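Sorting nexin GRD19 (Saccharomyces cerevisiae, PDB 1OCS) binds phosphatidylinositol 3-phosphate and, as part of the retrieval machinery at the prevacuolar compartment, helps keep late Golgi membrane proteins in place. Local coordinates at residues V40-H46 against F57-I63; D84-F88 against F154-F160; V106-P110 against W134-V138. All blocks are in the same frame, centred on the assembly; numbering follows the deposited sequence.

Contact 1 (V40-H46 against F57-I63)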
loop_
_atom_site.group_PDB
_atom_site.type_symbol
_atom_site.label_atom_id
_atom_site.label_comp_id
_atom_site.label_asym_id
_atom_site.label_seq_id
_atom_site.Cartn_x
_atom_site.Cartn_y
_atom_site.Cartn_z
ATOM N N VAL A 40 2.796 0.133 7.290
ATOM C CA VAL A 40 2.721 -1.180 6.666
ATOM C C VAL A 40 3.508 -2.068 7.616
ATOM O O VAL A 40 4.669 -1.795 7.907
ATOM C CB VAL A 40 3.382 -1.189 5.272
ATOM C CG1 VAL A 40 3.295 -2.592 4.660
ATOM C CG2 VAL A 40 2.691 -0.173 4.366
ATOM N N HIS A 41 2.873 -3.116 8.118
ATOM C CA HIS A 41 3.533 -4.006 9.057
ATOM C C HIS A 41 2.794 -5.339 9.109
ATOM O O HIS A 41 2.025 -5.669 8.207
ATOM C CB HIS A 41 3.531 -3.355 10.445
ATOM C CG HIS A 41 2.185 -3.345 11.098
ATOM N ND1 HIS A 41 1.046 -2.933 10.440
ATOM C CD2 HIS A 41 1.787 -3.735 12.331
ATOM C CE1 HIS A 41 0.002 -3.074 11.239
ATOM N NE2 HIS A 41 0.426 -3.559 12.392
ATOM N N ASN A 42 3.038 -6.107 10.165
ATOM C CA ASN A 42 2.374 -7.394 10.352
ATOM C C ASN A 42 2.419 -8.301 9.116
ATOM O O ASN A 42 1.386 -8.785 8.650
ATOM C CB ASN A 42 0.915 -7.158 10.752
ATOM C CG ASN A 42 0.219 -8.423 11.223
ATOM O OD1 ASN A 42 -1.008 -8.528 11.154
ATOM N ND2 ASN A 42 0.992 -9.382 11.722
ATOM N N PRO A 43 3.616 -8.540 8.563
ATOM C CA PRO A 43 3.678 -9.411 7.387
ATOM C C PRO A 43 3.283 -10.832 7.776
ATOM O O PRO A 43 3.578 -11.282 8.889
ATOM C CB PRO A 43 5.139 -9.306 6.959
ATOM C CG PRO A 43 5.851 -9.094 8.267
ATOM C CD PRO A 43 4.961 -8.085 8.955
ATOM N N LYS A 44 2.608 -11.532 6.873
ATOM C CA LYS A 44 2.186 -12.900 7.140
ATOM C C LYS A 44 2.299 -13.798 5.914
ATOM O O LYS A 44 1.801 -13.465 4.838
ATOM C CB LYS A 44 0.737 -12.926 7.641
ATOM C CG LYS A 44 0.561 -12.483 9.090
ATOM C CD LYS A 44 -0.905 -12.188 9.424
ATOM C CE LYS A 44 -1.806 -13.402 9.238
ATOM N NZ LYS A 44 -3.247 -13.047 9.430
ATOM N N THR A 45 2.963 -14.935 6.079
ATOM C CA THR A 45 3.082 -15.889 4.993
ATOM C C THR A 45 2.054 -16.964 5.286
ATOM O O THR A 45 2.104 -17.629 6.323
ATOM C CB THR A 45 4.482 -16.497 4.921
ATOM O OG1 THR A 45 5.398 -15.486 4.491
ATOM C CG2 THR A 45 4.519 -17.662 3.927
ATOM N N HIS A 46 1.107 -17.114 4.369
ATOM C CA HIS A 46 0.031 -18.075 4.519
ATOM C C HIS A 46 0.413 -19.468 4.046
ATOM O O HIS A 46 0.522 -19.732 2.848
ATOM C CB HIS A 46 -1.191 -17.545 3.778
ATOM C CG HIS A 46 -1.596 -16.177 4.230
ATOM N ND1 HIS A 46 -2.466 -15.968 5.279
ATOM C CD2 HIS A 46 -1.178 -14.949 3.839
ATOM C CE1 HIS A 46 -2.566 -14.671 5.513
ATOM N NE2 HIS A 46 -1.794 -14.031 4.653
ATOM N N PHE A 57 1.684 -17.788 0.055
ATOM C CA PHE A 57 1.915 -16.396 -0.311
ATOM C C PHE A 57 2.012 -15.532 0.937
ATOM O O PHE A 57 1.632 -15.959 2.030
ATOM C CB PHE A 57 0.763 -15.891 -1.195
ATOM C CG PHE A 57 -0.503 -15.564 -0.430
ATOM C CD1 PHE A 57 -0.788 -14.251 -0.055
ATOM C CD2 PHE A 57 -1.405 -16.566 -0.082
ATOM C CE1 PHE A 57 -1.954 -13.942 0.653
ATOM C CE2 PHE A 57 -2.571 -16.270 0.627
ATOM C CZ PHE A 57 -2.848 -14.956 0.995
ATOM N N THR A 58 2.533 -14.320 0.786
ATOM C CA THR A 58 2.609 -13.429 1.931
ATOM C C THR A 58 1.985 -12.081 1.615
ATOM O O THR A 58 2.034 -11.595 0.479
ATOM C CB THR A 58 4.071 -13.230 2.452
ATOM O OG1 THR A 58 4.471 -11.872 2.278
ATOM C CG2 THR A 58 5.040 -14.144 1.746
ATOM N N ASP A 59 1.330 -11.502 2.611
ATOM C CA ASP A 59 0.742 -10.191 2.421
ATOM C C ASP A 59 1.072 -9.347 3.637
ATOM O O ASP A 59 1.574 -9.861 4.644
ATOM C CB ASP A 59 -0.770 -10.280 2.158
ATOM C CG ASP A 59 -1.536 -10.955 3.276
ATOM O OD1 ASP A 59 -2.752 -11.156 3.083
ATOM O OD2 ASP A 59 -0.944 -11.280 4.330
ATOM N N TYR A 60 0.821 -8.051 3.529
ATOM C CA TYR A 60 1.142 -7.118 4.592
ATOM C C TYR A 60 -0.075 -6.316 4.998
ATOM O O TYR A 60 -0.944 -6.029 4.176
ATOM C CB TYR A 60 2.238 -6.162 4.112
ATOM C CG TYR A 60 3.426 -6.874 3.502
ATOM C CD1 TYR A 60 3.330 -7.483 2.248
ATOM C CD2 TYR A 60 4.625 -6.991 4.202
ATOM C CE1 TYR A 60 4.396 -8.198 1.709
ATOM C CE2 TYR A 60 5.700 -7.703 3.672
ATOM C CZ TYR A 60 5.577 -8.306 2.428
ATOM O OH TYR A 60 6.620 -9.040 1.921
ATOM N N GLU A 61 -0.133 -5.953 6.269
ATOM C CA GLU A 61 -1.249 -5.165 6.752
ATOM C C GLU A 61 -0.955 -3.672 6.634
ATOM O O GLU A 61 0.145 -3.209 6.943
ATOM C CB GLU A 61 -1.556 -5.499 8.215
ATOM C CG GLU A 61 -2.654 -4.635 8.814
ATOM C CD GLU A 61 -2.921 -4.957 10.271
ATOM O OE1 GLU A 61 -3.340 -6.093 10.558
ATOM O OE2 GLU A 61 -2.710 -4.077 11.126
ATOM N N ILE A 62 -1.941 -2.931 6.148
ATOM C CA ILE A 62 -1.819 -1.491 6.047
ATOM C C ILE A 62 -2.836 -0.940 7.042
ATOM O O ILE A 62 -4.018 -1.283 6.988
ATOM C CB ILE A 62 -2.179 -0.957 4.644
ATOM C CG1 ILE A 62 -1.237 -1.546 3.588
ATOM C CG2 ILE A 62 -2.064 0.570 4.635
ATOM C CD1 ILE A 62 -1.498 -1.025 2.184
ATOM N N ILE A 63 -2.371 -0.127 7.980
ATOM C CA ILE A 63 -3.270 0.478 8.950
ATOM C C ILE A 63 -3.175 1.978 8.725
ATOM O O ILE A 63 -2.080 2.547 8.699
ATOM C CB ILE A 63 -2.890 0.112 10.408
ATOM C CG1 ILE A 63 -3.803 0.872 11.375
ATOM C CG2 ILE A 63 -1.422 0.396 10.667
ATOM C CD1 ILE A 63 -3.455 0.679 12.841
#
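Backbone hydrogen bonds pair V40-H46 with F57-I63 as antiparallel strands; the axes of the two segments approach to 4.5 Å, their N-to-C directions 158° apart. His-41 N gives to Glu-61 O (3.0 Å) and Glu-61 N returns to His-41 O (2.9 Å); the cycle repeats with Lys-44 N to Asp-59 O and Asp-59 N to Lys-44 O, both 3.0 Å. Between these two pairs the register slips by one residue, a beta bulge at Asn-42 and Pro-43, where Asn-42 takes left-handed backbone angles (49/53). The hairpin so formed belongs to the three-stranded antiparallel sheet of the PX domain, with 57-66 as the middle strand and 75-81 beyond it.

Apolar contacts lie on the side facing helix 121-139: Val-40 CG1 meets Tyr-60 CB at 3.8 Å, and Pro-43 CB touches Tyr-60 CD2 at 3.6 Å. Tyr-60 also packs on Arg-127, which binds the phosphoinositide.

Polar and aromatic contacts occupy the other face. His-46 NE2 donates to Asp-59 OD2 (2.9 Å), a carboxylate also salt-bridged to Arg-79. The His-46 ring makes an offset stack on Phe-57, centroids 4.4 Å apart and planes at 21°, while Phe-57 forms a cation-pi contact with lipid-binding Arg-81.

Contact 2 (D84-F88 against F154-F160). With GOL (glycerol), chain B.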
loop_
_atom_site.group_PDB
_atom_site.type_symbol
_atom_site.label_atom_id
_atom_site.label_comp_id
_atom_site.label_asym_id
_atom_site.label_seq_id
_atom_site.Cartn_x
_atom_site.Cartn_y
_atom_site.Cartn_z
ATOM N N ASP A 84 -0.070 -6.402 -5.049
ATOM C CA ASP A 84 -1.128 -5.398 -4.980
ATOM C C ASP A 84 -0.492 -4.006 -5.005
ATOM O O ASP A 84 -1.034 -3.082 -5.610
ATOM C CB ASP A 84 -1.975 -5.560 -3.709
ATOM C CG ASP A 84 -2.850 -6.807 -3.739
ATOM O OD1 ASP A 84 -3.423 -7.121 -4.806
ATOM O OD2 ASP A 84 -2.974 -7.466 -2.692
ATOM N N PHE A 85 0.651 -3.860 -4.335
ATOM C CA PHE A 85 1.368 -2.588 -4.315
ATOM C C PHE A 85 1.852 -2.272 -5.733
ATOM O O PHE A 85 1.815 -1.117 -6.173
ATOM C CB PHE A 85 2.580 -2.662 -3.373
ATOM C CG PHE A 85 2.234 -2.512 -1.911
ATOM C CD1 PHE A 85 2.259 -1.257 -1.304
ATOM C CD2 PHE A 85 1.908 -3.622 -1.140
ATOM C CE1 PHE A 85 1.965 -1.110 0.056
ATOM C CE2 PHE A 85 1.612 -3.484 0.225
ATOM C CZ PHE A 85 1.642 -2.226 0.820
ATOM N N GLU A 86 2.311 -3.300 -6.444
ATOM C CA GLU A 86 2.790 -3.112 -7.810
ATOM C C GLU A 86 1.655 -2.643 -8.709
ATOM O O GLU A 86 1.835 -1.757 -9.543
ATOM C CB GLU A 86 3.373 -4.413 -8.369
ATOM C CG GLU A 86 4.732 -4.782 -7.800
ATOM C CD GLU A 86 5.264 -6.089 -8.375
ATOM O OE1 GLU A 86 4.591 -7.135 -8.230
ATOM O OE2 GLU A 86 6.356 -6.065 -8.974
ATOM N N PHE A 87 0.490 -3.257 -8.549
ATOM C CA PHE A 87 -0.667 -2.880 -9.342
ATOM C C PHE A 87 -1.087 -1.462 -8.962
ATOM O O PHE A 87 -1.429 -0.658 -9.824
ATOM C CB PHE A 87 -1.824 -3.847 -9.092
ATOM C CG PHE A 87 -3.017 -3.592 -9.962
ATOM C CD1 PHE A 87 -2.909 -3.667 -11.347
ATOM C CD2 PHE A 87 -4.247 -3.268 -9.402
ATOM C CE1 PHE A 87 -4.013 -3.420 -12.162
ATOM C CE2 PHE A 87 -5.358 -3.019 -10.211
ATOM C CZ PHE A 87 -5.239 -3.095 -11.591
ATOM N N PHE A 88 -1.051 -1.160 -7.668
ATOM C CA PHE A 88 -1.420 0.165 -7.172
ATOM C C PHE A 88 -0.522 1.251 -7.770
ATOM O O PHE A 88 -1.011 2.302 -8.185
ATOM C CB PHE A 88 -1.336 0.195 -5.638
ATOM C CG PHE A 88 -1.438 1.575 -5.040
ATOM C CD1 PHE A 88 -2.556 2.372 -5.265
ATOM C CD2 PHE A 88 -0.417 2.071 -4.234
ATOM C CE1 PHE A 88 -2.659 3.644 -4.694
ATOM C CE2 PHE A 88 -0.508 3.338 -3.659
ATOM C CZ PHE A 88 -1.636 4.126 -3.891
ATOM N N PHE A 154 -7.091 1.930 -2.493
ATOM C CA PHE A 154 -6.007 1.030 -2.094
ATOM C C PHE A 154 -5.927 0.883 -0.582
ATOM O O PHE A 154 -5.578 -0.180 -0.061
ATOM C CB PHE A 154 -4.666 1.547 -2.603
ATOM C CG PHE A 154 -3.513 0.621 -2.312
ATOM C CD1 PHE A 154 -3.428 -0.622 -2.940
ATOM C CD2 PHE A 154 -2.512 0.990 -1.413
ATOM C CE1 PHE A 154 -2.362 -1.484 -2.676
ATOM C CE2 PHE A 154 -1.444 0.134 -1.142
ATOM C CZ PHE A 154 -1.370 -1.108 -1.777
ATOM N N ILE A 155 -6.243 1.964 0.119
ATOM C CA ILE A 155 -6.203 1.977 1.576
ATOM C C ILE A 155 -7.479 1.436 2.232
ATOM O O ILE A 155 -7.409 0.745 3.244
ATOM C CB ILE A 155 -5.952 3.422 2.085
ATOM C CG1 ILE A 155 -4.506 3.829 1.781
ATOM C CG2 ILE A 155 -6.273 3.531 3.583
ATOM C CD1 ILE A 155 -4.218 5.302 2.009
ATOM N N GLU A 156 -8.633 1.737 1.640
ATOM C CA GLU A 156 -9.922 1.341 2.207
ATOM C C GLU A 156 -10.566 0.011 1.818
ATOM O O GLU A 156 -11.132 -0.670 2.671
ATOM C CB GLU A 156 -10.957 2.443 1.945
ATOM C CG GLU A 156 -10.698 3.747 2.681
ATOM C CD GLU A 156 -11.818 4.758 2.483
ATOM O OE1 GLU A 156 -11.878 5.734 3.255
ATOM O OE2 GLU A 156 -12.638 4.578 1.556
ATOM N N ALA A 157 -10.507 -0.350 0.542
ATOM C CA ALA A 157 -11.148 -1.579 0.080
ATOM C C ALA A 157 -10.639 -2.846 0.750
ATOM O O ALA A 157 -9.440 -3.005 0.979
ATOM C CB ALA A 157 -11.003 -1.700 -1.436
ATOM N N GLU A 158 -11.554 -3.752 1.072
ATOM C CA GLU A 158 -11.147 -5.007 1.689
ATOM C C GLU A 158 -10.277 -5.735 0.670
ATOM O O GLU A 158 -9.242 -6.304 1.009
ATOM C CB GLU A 158 -12.359 -5.871 2.035
ATOM C CG GLU A 158 -11.972 -7.222 2.606
ATOM C CD GLU A 158 -13.166 -8.078 2.965
ATOM O OE1 GLU A 158 -12.952 -9.240 3.369
ATOM O OE2 GLU A 158 -14.312 -7.593 2.844
ATOM N N LYS A 159 -10.709 -5.700 -0.586
ATOM C CA LYS A 159 -9.974 -6.332 -1.670
ATOM C C LYS A 159 -9.699 -5.288 -2.748
ATOM O O LYS A 159 -10.625 -4.694 -3.301
ATOM C CB LYS A 159 -10.787 -7.491 -2.255
ATOM C CG LYS A 159 -10.055 -8.276 -3.330
ATOM C CD LYS A 159 -10.852 -9.493 -3.785
ATOM C CE LYS A 159 -10.070 -10.308 -4.802
ATOM N NZ LYS A 159 -8.732 -10.702 -4.264
ATOM N N PHE A 160 -8.424 -5.053 -3.038
ATOM C CA PHE A 160 -8.059 -4.074 -4.054
ATOM C C PHE A 160 -8.127 -4.710 -5.438
ATOM O O PHE A 160 -7.423 -5.678 -5.717
ATOM C CB PHE A 160 -6.646 -3.548 -3.794
ATOM C CG PHE A 160 -6.208 -2.489 -4.763
ATOM C CD1 PHE A 160 -6.913 -1.293 -4.872
ATOM C CD2 PHE A 160 -5.087 -2.684 -5.568
ATOM C CE1 PHE A 160 -6.512 -0.305 -5.768
ATOM C CE2 PHE A 160 -4.676 -1.702 -6.468
ATOM C CZ PHE A 160 -5.388 -0.510 -6.569
HETATM C C1 GOL B . -5.213 -9.674 -0.232
HETATM O O1 GOL B . -3.994 -10.428 0.504
HETATM C C2 GOL B . -5.223 -9.251 -1.565
HETATM O O2 GOL B . -4.440 -10.024 -2.333
HETATM C C3 GOL B . -5.935 -8.286 -1.682
HETATM O O3 GOL B . -6.907 -7.125 -1.329
HETATM O O HOH W 1 -6.108 -7.454 -4.674
#
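Phe-88 and Phe-154 both adopt the t rotamer, and this lays their rings face over face in an offset stack, centroids 4.0 Å apart and planes only 6° from parallel. Each CB sits over the partner's ring: Phe-88 CB is 3.8 Å from the Phe-154 centroid, Phe-154 CB 3.9 Å from that of Phe-88. Phe-85, in the m rotamer, leaves its helix on the far side yet swings its ring back, so that the edge of Phe-154 meets its face (Phe-154 CZ to Phe-85 CD1, 3.7 Å). This aromatic cluster belongs to the PX-domain core, joining helix 82-89 to the end of helix 149-156, with Met-135 of helix 121-139 also against it. Past the helix end the chain turns back, and Phe-160, again t, puts its CE2 3.4 Å from Phe-87 CD2. Asp-84, m, accepts from Arg-81 N through OD2; a water links Asp-84 OD1 (2.7 Å) to Phe-160 O (2.4 Å), and a glycerol, probably from crystallisation, joins Asp-84 OD2 to Phe-160 N.

Contact 3 (V106-P110 against W134-V138)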
loop_
_atom_site.group_PDB
_atom_site.type_symbol
_atom_site.label_atom_id
_atom_site.label_comp_id
_atom_site.label_asym_id
_atom_site.label_seq_id
_atom_site.Cartn_x
_atom_site.Cartn_y
_atom_site.Cartn_z
ATOM N N VAL A 106 6.318 9.433 -8.798
ATOM C CA VAL A 106 6.127 8.392 -7.802
ATOM C C VAL A 106 7.396 7.564 -7.687
ATOM O O VAL A 106 7.905 7.051 -8.688
ATOM C CB VAL A 106 4.960 7.461 -8.188
ATOM C CG1 VAL A 106 4.783 6.374 -7.122
ATOM C CG2 VAL A 106 3.689 8.272 -8.354
ATOM N N PRO A 107 7.922 7.421 -6.464
ATOM C CA PRO A 107 9.142 6.652 -6.202
ATOM C C PRO A 107 9.021 5.194 -6.625
ATOM O O PRO A 107 7.918 4.646 -6.686
ATOM C CB PRO A 107 9.310 6.759 -4.685
ATOM C CG PRO A 107 8.624 8.031 -4.345
ATOM C CD PRO A 107 7.400 8.010 -5.220
ATOM N N HIS A 108 10.163 4.574 -6.904
ATOM C CA HIS A 108 10.210 3.161 -7.265
ATOM C C HIS A 108 9.699 2.372 -6.065
ATOM O O HIS A 108 9.905 2.785 -4.923
ATOM C CB HIS A 108 11.657 2.712 -7.514
ATOM C CG HIS A 108 12.224 3.142 -8.831
ATOM N ND1 HIS A 108 13.569 3.053 -9.121
ATOM C CD2 HIS A 108 11.631 3.618 -9.949
ATOM C CE1 HIS A 108 13.779 3.455 -10.361
ATOM N NE2 HIS A 108 12.619 3.803 -10.886
ATOM N N LEU A 109 9.041 1.242 -6.316
ATOM C CA LEU A 109 8.574 0.391 -5.228
ATOM C C LEU A 109 9.831 -0.334 -4.769
ATOM O O LEU A 109 10.573 -0.853 -5.591
ATOM C CB LEU A 109 7.582 -0.660 -5.726
ATOM C CG LEU A 109 6.127 -0.684 -5.255
ATOM C CD1 LEU A 109 5.582 -2.078 -5.556
ATOM C CD2 LEU A 109 6.000 -0.381 -3.765
ATOM N N PRO A 110 10.093 -0.372 -3.457
ATOM C CA PRO A 110 11.293 -1.063 -2.976
ATOM C C PRO A 110 11.104 -2.574 -3.026
ATOM O O PRO A 110 9.990 -3.056 -3.208
ATOM C CB PRO A 110 11.432 -0.567 -1.533
ATOM C CG PRO A 110 10.654 0.730 -1.519
ATOM C CD PRO A 110 9.468 0.401 -2.373
ATOM N N TRP A 134 7.711 3.587 1.669
ATOM C CA TRP A 134 7.110 3.954 0.389
ATOM C C TRP A 134 5.680 4.464 0.577
ATOM O O TRP A 134 5.301 5.504 0.035
ATOM C CB TRP A 134 7.089 2.737 -0.543
ATOM C CG TRP A 134 6.694 3.048 -1.964
ATOM C CD1 TRP A 134 7.502 3.537 -2.949
ATOM C CD2 TRP A 134 5.398 2.882 -2.554
ATOM N NE1 TRP A 134 6.792 3.680 -4.117
ATOM C CE2 TRP A 134 5.498 3.286 -3.904
ATOM C CE3 TRP A 134 4.158 2.428 -2.072
ATOM C CZ2 TRP A 134 4.408 3.251 -4.786
ATOM C CZ3 TRP A 134 3.073 2.393 -2.947
ATOM C CH2 TRP A 134 3.208 2.802 -4.292
ATOM N N MET A 135 4.890 3.726 1.350
ATOM C CA MET A 135 3.499 4.090 1.587
ATOM C C MET A 135 3.356 5.434 2.298
ATOM O O MET A 135 2.482 6.226 1.951
ATOM C CB MET A 135 2.806 2.990 2.395
ATOM C CG MET A 135 1.309 2.901 2.181
ATOM S SD MET A 135 0.851 2.697 0.434
ATOM C CE MET A 135 -0.530 3.803 0.346
ATOM N N GLN A 136 4.210 5.698 3.286
ATOM C CA GLN A 136 4.138 6.964 4.013
ATOM C C GLN A 136 4.521 8.114 3.089
ATOM O O GLN A 136 3.988 9.220 3.199
ATOM C CB GLN A 136 5.062 6.939 5.237
ATOM C CG GLN A 136 4.727 5.819 6.222
ATOM C CD GLN A 136 5.535 5.885 7.501
ATOM O OE1 GLN A 136 6.615 6.478 7.541
ATOM N NE2 GLN A 136 5.024 5.258 8.553
ATOM N N SER A 137 5.436 7.841 2.166
ATOM C CA SER A 137 5.885 8.839 1.207
ATOM C C SER A 137 4.772 9.155 0.204
ATOM O O SER A 137 4.484 10.319 -0.088
ATOM C CB SER A 137 7.123 8.319 0.474
ATOM O OG SER A 137 7.535 9.219 -0.530
ATOM N N VAL A 138 4.138 8.113 -0.318
ATOM C CA VAL A 138 3.065 8.292 -1.282
ATOM C C VAL A 138 1.787 8.850 -0.653
ATOM O O VAL A 138 1.242 9.842 -1.136
ATOM C CB VAL A 138 2.748 6.961 -1.999
ATOM C CG1 VAL A 138 1.458 7.086 -2.809
ATOM C CG2 VAL A 138 3.923 6.586 -2.915
#
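Trp-134 lays one face of its indole against Leu-109, whose CD2 stands 3.7 Å from the centroid of the six-membered ring and 17° off its normal, a CH-pi contact; the nearest ring atom, Trp-134 CD2, is 3.5 Å from that methyl. Its t rotamer carries the ring out from the helix against V106-P110, an extended, polyproline II-like segment that passes along it. At the ring edge Trp-134 NE1 donates to Pro-107 O, 3.0 Å away and linear at 179°, so the one polar atom of the indole is satisfied by a backbone carbonyl. That carbonyl also accepts from Arg-89 NE. Pro-107 to Pro-110 form the PxxP motif of the PX domain's proline-rich loop, which follows helix 93-98 and is fastened here to helix 121-139.

Most of the remaining contacts are apolar. Pro-110 CD approaches Trp-134 CD1 at 3.7 Å, and Val-106 CG1 lies 3.9 Å from Trp-134 CZ2. One helical turn on, Val-138 CG2 reaches Val-106 CG1 at 4.3 Å. Looser is the approach of Pro-107 CG to the hydroxyl Ser-137 OG, at 4.1 Å.

The loop soon reaches Lys-112, which binds the phosphoinositide. Leu-109 packs on Tyr-82, Phe-85 and Glu-86 of helix 82-89, and Val-106 on Ile-93 and Ile-96 of helix 93-98. On the other side of helix 121-139, Met-135 meets Ile-38 and Val-40 of strand 36-46, and Phe-154 of helix 149-156.

How the contacts relate
All three contacts lie within one PX domain. Contact 1 comes first along the chain and is complete before the others begin; contact 3 falls wholly in the stretch between the two halves of contact 2. Their centres are about 13 Å (1 to 2), 14 Å (2 to 3) and 17 Å (1 to 3) apart, and each touches the other two. Ile-62 of the sheet packs on Phe-85 and Phe-154, Val-40 on Met-135, and Phe-88 on Trp-134. Sheet and helices thus share a continuous apolar core, while lipid-binding Arg-81, Lys-112 and Arg-127 each lie close to side chains of these contacts.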